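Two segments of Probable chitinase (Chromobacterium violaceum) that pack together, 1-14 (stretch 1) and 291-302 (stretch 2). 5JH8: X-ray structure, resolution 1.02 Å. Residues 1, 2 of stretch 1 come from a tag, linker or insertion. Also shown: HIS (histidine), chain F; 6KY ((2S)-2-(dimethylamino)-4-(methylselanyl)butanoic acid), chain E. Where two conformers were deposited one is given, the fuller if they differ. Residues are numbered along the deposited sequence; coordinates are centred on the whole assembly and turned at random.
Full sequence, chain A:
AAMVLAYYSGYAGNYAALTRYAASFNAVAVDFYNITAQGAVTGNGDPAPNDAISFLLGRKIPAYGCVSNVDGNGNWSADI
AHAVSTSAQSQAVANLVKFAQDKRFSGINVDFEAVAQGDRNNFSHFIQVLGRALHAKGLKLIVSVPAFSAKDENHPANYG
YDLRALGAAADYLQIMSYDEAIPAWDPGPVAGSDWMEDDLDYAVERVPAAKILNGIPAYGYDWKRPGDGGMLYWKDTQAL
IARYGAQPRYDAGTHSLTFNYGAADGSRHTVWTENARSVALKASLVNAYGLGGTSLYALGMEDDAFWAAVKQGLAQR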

ATOM      1  N   ALA A   1       0.583 -15.682  13.466  1.00 24.76           N
ATOM      2  CA  ALA A   1       0.957 -14.328  13.970  1.00 23.60           C
ATOM      3  C   ALA A   1       1.161 -13.355  12.805  1.00 20.94           C
ATOM      4  O   ALA A   1       2.193 -12.695  12.697  1.00 22.43           O
ATOM      5  CB  ALA A   1       2.211 -14.411  14.820  1.00 24.37           C
ATOM      6  N   ALA A   2       0.158 -13.263  11.938  1.00 16.87           N
ATOM      7  CA  ALA A   2       0.292 -12.448  10.742  1.00 13.28           C
ATOM      8  C   ALA A   2       0.486 -10.981  11.103  1.00  9.94           C
ATOM      9  O   ALA A   2      -0.101 -10.466  12.055  1.00 11.01           O
ATOM     10  CB  ALA A   2      -0.955 -12.605   9.872  1.00 15.18           C
HETATM   11  N   MSE A   3       1.325 -10.300  10.328  1.00  8.91           N
HETATM   12  CA  MSE A   3       1.397  -8.846  10.389  1.00  8.21           C
HETATM   13  C   MSE A   3       0.138  -8.269   9.756  1.00  7.51           C
HETATM   14  O   MSE A   3      -0.301  -8.716   8.695  1.00  8.54           O
HETATM   15  CB  MSE A   3       2.642  -8.322   9.678  1.00  8.40           C
HETATM   16  CG  MSE A   3       2.678  -6.809   9.601  1.00  9.11           C
HETATM   17 SE   MSE A   3       4.295  -6.020   8.833  0.87  8.20          SE
HETATM   18  CE  MSE A   3       5.405  -6.194  10.407  1.00  9.06           C
ATOM     19  N   VAL A   4      -0.435  -7.262  10.403  1.00  6.66           N
ATOM     20  CA  VAL A   4      -1.607  -6.557   9.899  1.00  6.30           C
ATOM     21  C   VAL A   4      -1.191  -5.093   9.883  1.00  5.97           C
ATOM     22  O   VAL A   4      -1.219  -4.414  10.920  1.00  6.87           O
ATOM     23  CB  VAL A   4      -2.853  -6.821  10.750  1.00  6.84           C
ATOM     24  CG1 VAL A   4      -4.064  -6.116  10.175  1.00  6.96           C
ATOM     25  CG2 VAL A   4      -3.079  -8.338  10.872  1.00  7.72           C
ATOM     26  N   LEU A   5      -0.751  -4.617   8.713  1.00  6.07           N
ATOM     27  CA  LEU A   5      -0.076  -3.333   8.574  1.00  5.94           C
ATOM     28  C   LEU A   5      -1.076  -2.295   8.100  1.00  5.59           C
ATOM     29  O   LEU A   5      -1.552  -2.355   6.968  1.00  6.59           O
ATOM     30  CB  LEU A   5       1.071  -3.458   7.569  1.00  6.21           C
ATOM     31  CG  LEU A   5       1.849  -2.177   7.281  1.00  6.31           C
ATOM     32  CD1 LEU A   5       2.684  -1.741   8.487  1.00  6.71           C
ATOM     33  CD2 LEU A   5       2.746  -2.404   6.075  1.00  7.27           C
ATOM     34  N   ALA A   6      -1.375  -1.322   8.949  1.00  5.39           N
ATOM     35  CA  ALA A   6      -2.240  -0.213   8.570  1.00  5.40           C
ATOM     36  C   ALA A   6      -1.395   0.957   8.083  1.00  5.52           C
ATOM     37  O   ALA A   6      -0.307   1.200   8.580  1.00  9.01           O
ATOM     38  CB  ALA A   6      -3.080   0.217   9.777  1.00  6.47           C
ATOM     39  N   TYR A   7      -1.925   1.704   7.120  1.00  6.71           N
ATOM     40  CA  TYR A   7      -1.292   2.915   6.602  1.00  6.22           C
ATOM     41  C   TYR A   7      -1.897   4.149   7.268  1.00  5.99           C
ATOM     42  O   TYR A   7      -3.100   4.392   7.180  1.00  7.22           O
ATOM     43  CB  TYR A   7      -1.385   3.000   5.062  1.00  6.19           C
ATOM     44  CG  TYR A   7      -0.219   2.268   4.441  1.00  6.90           C
ATOM     45  CD1 TYR A   7      -0.204   0.902   4.349  1.00  7.93           C
ATOM     46  CD2 TYR A   7       0.943   2.951   4.110  1.00  6.72           C
ATOM     47  CE1 TYR A   7       0.902   0.235   3.916  1.00  8.18           C
ATOM     48  CE2 TYR A   7       2.051   2.294   3.647  1.00  7.12           C
ATOM     49  CZ  TYR A   7       2.046   0.935   3.575  1.00  7.40           C
ATOM     50  OH  TYR A   7       3.163   0.250   3.189  1.00  8.78           O
ATOM     51  N   TYR A   8      -1.035   4.909   7.952  1.00  6.04           N
ATOM     52  CA  TYR A   8      -1.385   6.175   8.596  1.00  6.71           C
ATOM     53  C   TYR A   8      -0.834   7.290   7.716  1.00  7.13           C
ATOM     54  O   TYR A   8       0.359   7.580   7.735  1.00  7.18           O
ATOM     55  CB  TYR A   8      -0.824   6.227  10.013  1.00  7.15           C
ATOM     56  CG  TYR A   8      -1.263   7.456  10.764  1.00  7.05           C
ATOM     57  CD1 TYR A   8      -2.547   7.566  11.217  1.00  7.29           C
ATOM     58  CD2 TYR A   8      -0.399   8.519  10.996  1.00  8.17           C
ATOM     59  CE1 TYR A   8      -2.971   8.688  11.893  1.00  7.78           C
ATOM     60  CE2 TYR A   8      -0.831   9.659  11.661  1.00  8.38           C
ATOM     61  CZ  TYR A   8      -2.129   9.738  12.118  1.00  8.32           C
ATOM     62  OH  TYR A   8      -2.599  10.838  12.804  1.00  9.30           O
ATOM     63  N   SER A   9      -1.728   7.955   6.984  0.56  8.27           N
ATOM     64  CA  SER A   9      -1.353   8.884   5.936  0.56  9.41           C
ATOM     65  C   SER A   9      -2.243  10.115   6.029  0.56 10.27           C
ATOM     66  O   SER A   9      -3.073  10.244   6.932  0.56 10.06           O
ATOM     67  CB  SER A   9      -1.482   8.212   4.567  0.56 10.63           C
ATOM     68  OG  SER A   9      -1.140   9.133   3.554  0.56 12.06           O
ATOM     69  N   GLY A  10      -2.092  11.010   5.057  0.56 12.00           N
ATOM     70  CA  GLY A  10      -2.758  12.297   5.084  0.56 12.50           C
ATOM     71  C   GLY A  10      -4.203  12.256   4.632  0.56 13.00           C
ATOM     72  O   GLY A  10      -4.551  12.740   3.552  0.56 15.18           O
ATOM     73  N   TYR A  11      -5.056  11.686   5.470  0.56 10.68           N
ATOM     74  CA  TYR A  11      -6.481  11.599   5.209  0.56  9.72           C
ATOM     75  C   TYR A  11      -7.245  12.084   6.425  0.56  9.59           C
ATOM     76  O   TYR A  11      -6.837  11.855   7.569  0.56 10.57           O
ATOM     77  CB  TYR A  11      -6.899  10.151   4.886  0.56 11.28           C
ATOM     78  CG  TYR A  11      -6.283   9.691   3.595  0.56 11.29           C
ATOM     79  CD1 TYR A  11      -6.718  10.201   2.387  0.56 12.77           C
ATOM     80  CD2 TYR A  11      -5.235   8.786   3.579  0.56 10.94           C
ATOM     81  CE1 TYR A  11      -6.143   9.816   1.201  0.56 12.38           C
ATOM     82  CE2 TYR A  11      -4.647   8.399   2.388  0.56 11.32           C
ATOM     83  CZ  TYR A  11      -5.104   8.919   1.206  0.56 12.26           C
ATOM     84  OH  TYR A  11      -4.515   8.535   0.025  0.56 12.65           O
ATOM     85  N   ALA A  12      -8.388  12.708   6.169  1.00 12.07           N
ATOM     86  CA  ALA A  12      -9.266  13.104   7.261  1.00 12.73           C
ATOM     87  C   ALA A  12      -9.693  11.880   8.058  1.00 11.83           C
ATOM     88  O   ALA A  12      -9.933  10.805   7.505  1.00 13.40           O
ATOM     89  CB  ALA A  12     -10.505  13.785   6.702  1.00 14.47           C
ATOM     90  N   GLY A  13      -9.770  12.033   9.371  1.00 11.30           N
ATOM     91  CA  GLY A  13     -10.168  10.921  10.204  1.00 10.46           C
ATOM     92  C   GLY A  13      -9.070   9.922  10.476  1.00  8.53           C
ATOM     93  O   GLY A  13      -9.325   8.891  11.110  1.00  7.82           O
ATOM     94  N   ASN A  14      -7.837  10.216  10.064  1.00  8.21           N
ATOM     95  CA  ASN A  14      -6.746   9.270  10.230  1.00  7.45           C
ATOM     96  C   ASN A  14      -6.498   8.926  11.693  1.00  6.82           C
ATOM     97  O   ASN A  14      -6.379   7.742  12.039  1.00  6.74           O
ATOM     98  CB  ASN A  14      -5.482   9.767   9.509  1.00  8.19           C
ATOM     99  CG  ASN A  14      -4.994  11.163   9.941  1.00  8.91           C
ATOM    100  OD1 ASN A  14      -5.625  11.886  10.704  1.00  9.24           O
ATOM    101  ND2 ASN A  14      -3.855  11.548   9.377  1.00 10.09           N
ATOM    102  N   LEU A 291       1.382 -16.117   3.541  1.00  8.53           N
ATOM    103  CA  LEU A 291       1.963 -14.792   3.518  1.00  8.20           C
ATOM    104  C   LEU A 291       2.376 -14.366   4.925  1.00  8.07           C
ATOM    105  O   LEU A 291       1.884 -14.873   5.940  1.00  8.91           O
ATOM    106  CB  LEU A 291       0.970 -13.762   2.981  1.00  8.10           C
ATOM    107  CG  LEU A 291       0.373 -14.039   1.598  1.00  8.30           C
ATOM    108  CD1 LEU A 291      -0.498 -12.866   1.175  1.00  8.19           C
ATOM    109  CD2 LEU A 291       1.448 -14.307   0.560  1.00  8.44           C
ATOM    110  N   GLY A 292       3.264 -13.376   4.977  1.00  8.52           N
ATOM    111  CA  GLY A 292       3.615 -12.745   6.231  1.00  8.87           C
ATOM    112  C   GLY A 292       2.502 -11.941   6.848  1.00  8.15           C
ATOM    113  O   GLY A 292       2.573 -11.630   8.041  1.00  8.86           O
ATOM    114  N   GLY A 293       1.505 -11.565   6.056  1.00  7.90           N
ATOM    115  CA  GLY A 293       0.407 -10.777   6.557  1.00  7.36           C
ATOM    116  C   GLY A 293      -0.215  -9.970   5.446  1.00  6.32           C
ATOM    117  O   GLY A 293      -0.060 -10.295   4.264  1.00  6.94           O
ATOM    118  N   THR A 294      -0.957  -8.953   5.867  1.00  6.26           N
ATOM    119  CA  THR A 294      -1.683  -8.100   4.950  1.00  6.02           C
ATOM    120  C   THR A 294      -1.425  -6.643   5.297  1.00  6.18           C
ATOM    121  O   THR A 294      -0.921  -6.323   6.369  1.00  7.24           O
ATOM    122  CB  THR A 294      -3.184  -8.438   4.963  1.00  7.89           C
ATOM    123  OG1 THR A 294      -3.844  -7.836   3.858  1.00  8.17           O
ATOM    124  CG2 THR A 294      -3.880  -8.035   6.272  1.00  8.11           C
ATOM    125  N   SER A 295      -1.782  -5.774   4.373  1.00  6.19           N
ATOM    126  CA  SER A 295      -1.655  -4.340   4.539  1.00  6.24           C
ATOM    127  C   SER A 295      -2.935  -3.690   4.033  1.00  6.06           C
ATOM    128  O   SER A 295      -3.526  -4.160   3.045  1.00  6.40           O
ATOM    129  CB  SER A 295      -0.423  -3.813   3.798  1.00  6.34           C
ATOM    130  OG  SER A 295      -0.489  -4.009   2.396  1.00  7.05           O
ATOM    131  N   LEU A 296      -3.371  -2.637   4.721  1.00  5.47           N
ATOM    132  CA  LEU A 296      -4.665  -2.005   4.497  1.00  6.15           C
ATOM    133  C   LEU A 296      -4.442  -0.534   4.184  1.00  5.99           C
ATOM    134  O   LEU A 296      -3.784   0.165   4.962  1.00  6.56           O
ATOM    135  CB  LEU A 296      -5.570  -2.139   5.728  1.00  6.25           C
ATOM    136  CG  LEU A 296      -5.889  -3.561   6.252  1.00  7.13           C
ATOM    137  CD1 LEU A 296      -6.336  -4.544   5.174  1.00  7.11           C
ATOM    138  CD2 LEU A 296      -4.739  -4.176   7.062  1.00  7.20           C
ATOM    139  N   TYR A 297      -5.002  -0.060   3.084  1.00  5.69           N
ATOM    140  CA  TYR A 297      -4.784   1.312   2.656  1.00  6.36           C
ATOM    141  C   TYR A 297      -6.141   1.998   2.551  1.00  6.05           C
ATOM    142  O   TYR A 297      -6.913   1.684   1.635  1.00  6.74           O
ATOM    143  CB  TYR A 297      -4.052   1.377   1.300  1.00  6.62           C
ATOM    144  CG  TYR A 297      -3.551   2.775   1.030  1.00  7.12           C
ATOM    145  CD1 TYR A 297      -4.358   3.711   0.415  1.00  7.56           C
ATOM    146  CD2 TYR A 297      -2.329   3.199   1.510  1.00  7.81           C
ATOM    147  CE1 TYR A 297      -3.944   5.011   0.221  1.00  8.26           C
ATOM    148  CE2 TYR A 297      -1.918   4.508   1.349  1.00  8.83           C
ATOM    149  CZ  TYR A 297      -2.743   5.413   0.706  1.00  8.67           C
ATOM    150  OH  TYR A 297      -2.380   6.721   0.500  1.00 10.85           O
ATOM    151  N   ALA A 298      -6.483   2.946   3.442  1.00  6.17           N
ATOM    152  CA  ALA A 298      -5.680   3.523   4.518  1.00  6.10           C
ATOM    153  C   ALA A 298      -6.642   3.989   5.638  1.00  5.75           C
ATOM    154  O   ALA A 298      -7.842   4.145   5.435  1.00  6.63           O
ATOM    155  CB  ALA A 298      -4.873   4.706   4.027  1.00  6.50           C
ATOM    156  N   LEU A 299      -6.067   4.222   6.815  1.00  6.08           N
ATOM    157  CA  LEU A 299      -6.828   4.683   7.968  1.00  6.07           C
ATOM    158  C   LEU A 299      -7.528   6.004   7.672  1.00  6.06           C
ATOM    159  O   LEU A 299      -6.937   6.956   7.165  1.00  6.83           O
ATOM    160  CB  LEU A 299      -5.888   4.844   9.165  1.00  6.00           C
ATOM    161  CG  LEU A 299      -5.323   3.545   9.744  1.00  6.16           C
ATOM    162  CD1 LEU A 299      -4.140   3.874  10.635  1.00  6.60           C
ATOM    163  CD2 LEU A 299      -6.356   2.728  10.548  1.00  6.85           C
ATOM    164  N   GLY A 300      -8.808   6.063   8.020  1.00  6.08           N
ATOM    165  CA  GLY A 300      -9.624   7.227   7.792  1.00  7.14           C
ATOM    166  C   GLY A 300     -10.637   7.026   6.690  1.00  7.99           C
ATOM    167  O   GLY A 300     -11.552   7.840   6.555  1.00 11.21           O
HETATM  168  N   MSE A 301     -10.495   5.970   5.898  1.00  6.47           N
HETATM  169  CA  MSE A 301     -11.413   5.714   4.804  1.00  6.17           C
HETATM  170  C   MSE A 301     -12.522   4.731   5.164  1.00  6.56           C
HETATM  171  O   MSE A 301     -13.438   4.504   4.363  1.00  7.42           O
HETATM  172  CB  MSE A 301     -10.639   5.121   3.625  1.00  6.39           C
HETATM  173  CG  MSE A 301      -9.551   5.993   3.105  1.00  7.34           C
HETATM  174 SE   MSE A 301      -8.764   5.092   1.573  1.00  7.94          SE
HETATM  175  CE  MSE A 301      -7.354   6.389   1.174  1.00 10.69           C
ATOM    176  N   GLU A 302     -12.390   4.086   6.311  1.00  7.49           N
ATOM    177  CA  GLU A 302     -13.124   2.870   6.631  1.00  7.38           C
ATOM    178  C   GLU A 302     -14.160   3.096   7.728  1.00  8.06           C
ATOM    179  O   GLU A 302     -14.322   4.192   8.254  1.00  8.64           O
ATOM    180  CB  GLU A 302     -12.145   1.748   6.983  1.00  7.63           C
ATOM    181  CG  GLU A 302     -11.583   1.746   8.411  1.00  8.10           C
ATOM    182  CD  GLU A 302     -10.453   2.711   8.662  1.00  7.44           C
ATOM    183  OE1 GLU A 302     -10.603   3.937   8.429  1.00  7.68           O
ATOM    184  OE2 GLU A 302      -9.385   2.264   9.148  1.00  8.79           O
TER
HETATM  185  N   HIS F 505      -0.955   5.773  -3.384  1.00 14.22           N
HETATM  186  CA  HIS F 505      -0.251   6.333  -2.235  1.00 14.79           C
HETATM  187  C   HIS F 505       0.037   7.808  -2.474  1.00 17.26           C
HETATM  188  O   HIS F 505       0.086   8.284  -3.616  1.00 18.47           O
HETATM  189  CB  HIS F 505       1.042   5.559  -1.965  1.00 13.58           C
HETATM  190  CG  HIS F 505       0.821   4.175  -1.434  1.00 12.04           C
HETATM  191  ND1 HIS F 505       1.812   3.453  -0.805  1.00 12.71           N
HETATM  192  CD2 HIS F 505      -0.270   3.372  -1.457  1.00 11.78           C
HETATM  193  CE1 HIS F 505       1.335   2.278  -0.440  1.00 13.16           C
HETATM  194  NE2 HIS F 505       0.080   2.193  -0.844  1.00 11.83           N
HETATM  195  OXT HIS F 505       0.219   8.559  -1.514  1.00 19.47           O
HETATM  196  N   6KY E 504      -3.910   4.523  -4.443  1.00 14.05           N
HETATM  197  CA  6KY E 504      -2.833   5.464  -4.889  1.00 15.02           C
HETATM  198  C   6KY E 504      -2.206   6.128  -3.681  1.00 14.35           C
HETATM  199  O   6KY E 504      -2.859   6.916  -3.005  1.00 14.74           O
HETATM  200  CB  6KY E 504      -3.326   6.523  -5.895  1.00 17.91           C
HETATM  201  CG  6KY E 504      -3.810   5.884  -7.208  1.00 20.59           C
HETATM  202 SE   6KY E 504      -4.320   7.179  -8.587  1.00 23.10          SE
HETATM  203  CE  6KY E 504      -6.026   7.697  -7.795  1.00 24.60           C
HETATM  204  CN1 6KY E 504      -5.142   5.183  -3.971  1.00 14.15           C
HETATM  205  CN2 6KY E 504      -3.454   3.583  -3.391  1.00 13.04           C
HETATM  206  O   HOH W   1      -4.305   7.089   6.738  1.00 10.04           O
HETATM  207  O   HOH W   2      -4.964   1.215   7.109  1.00 13.82           O
HETATM  208  O   HOH W   3     -10.697  10.424   5.138  1.00 24.10           O

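Leu299 has more of its own surface covered by the other stretch than any other residue of either stretch. Its CA-to-CB bond points toward stretch 1, and its CD1 lies 3.9 Å from Ala6 CB. The same CD1 sits 4.1 Å from Tyr8 CD1, at the edge of that ring. The methyl of Ala6 is small, and the end of the Leu299 side chain packs against it. On the same sheet face as Ala6, Val4 CG1 meets Leu296 CD2 at 3.7 Å. These groups are buried and apolar, and they pack without needing polar partners.

A second cluster is aromatic. Tyr7 CB lies 3.7 Å from Tyr297 CD2 and 4.0 Å from Ala298 CB. The Tyr7 and Tyr297 rings meet obliquely, with planes at 48°. Tyr11 reaches in from the loop after the strand. The methyl of selenomethionine Met301 lies over one face of its ring, with CE 3.4 Å from Tyr11 CZ, a CH-pi contact. The extended Met301 side chain (chi2 and chi3 both t) brings the methyl there. Tyr11 CE2 also touches Ala298 CB at 4.0 Å. A cis peptide precedes Ala298.

The strands run parallel, and their backbones pair in regular alternation. Met3 N donates to Gly292 O and Leu5 N to Thr294 O, each at 2.9 Å. In return, Thr294 N donates to Met3 O and Leu296 N to Leu5 O, also at 2.9 Å each. Tyr7 N to Leu296 O is longer, at 3.2 Å. Leu299 N then donates to Tyr7 O at 3.0 Å, so the pairing skips past Ala298. Gly293 suits its place: a CB would clash with Met3 O, and its backbone angles also call for glycine. Ala2, a tag residue, touches this end, with its CB 4.0 Å from Gly293 CA.

Polar groups complete the contact. Tyr11 OH and Tyr297 OH share a hydrogen bond of 2.8 Å. The bound histidine lies over one face of the Tyr297 ring, with its CD2 3.4 Å from Tyr297 CE2. Water 1 accepts from Ser9 N (2.7 Å) and lies within hydrogen-bonding distance of Tyr7 O (3.0 Å) and Leu299 O (2.7 Å). Water 2 links Leu296 O (2.7 Å) and Tyr7 N (3.1 Å).

Two type II turns meet at the outer end, Tyr11 to Asn14 and Ala298 to Met301. A CB on Gly300 would clash with Ala12 O. Water 3 donates to Ala12 O (2.5 Å) and Gly300 O (3.1 Å), joining two carbonyls that cannot bond each other.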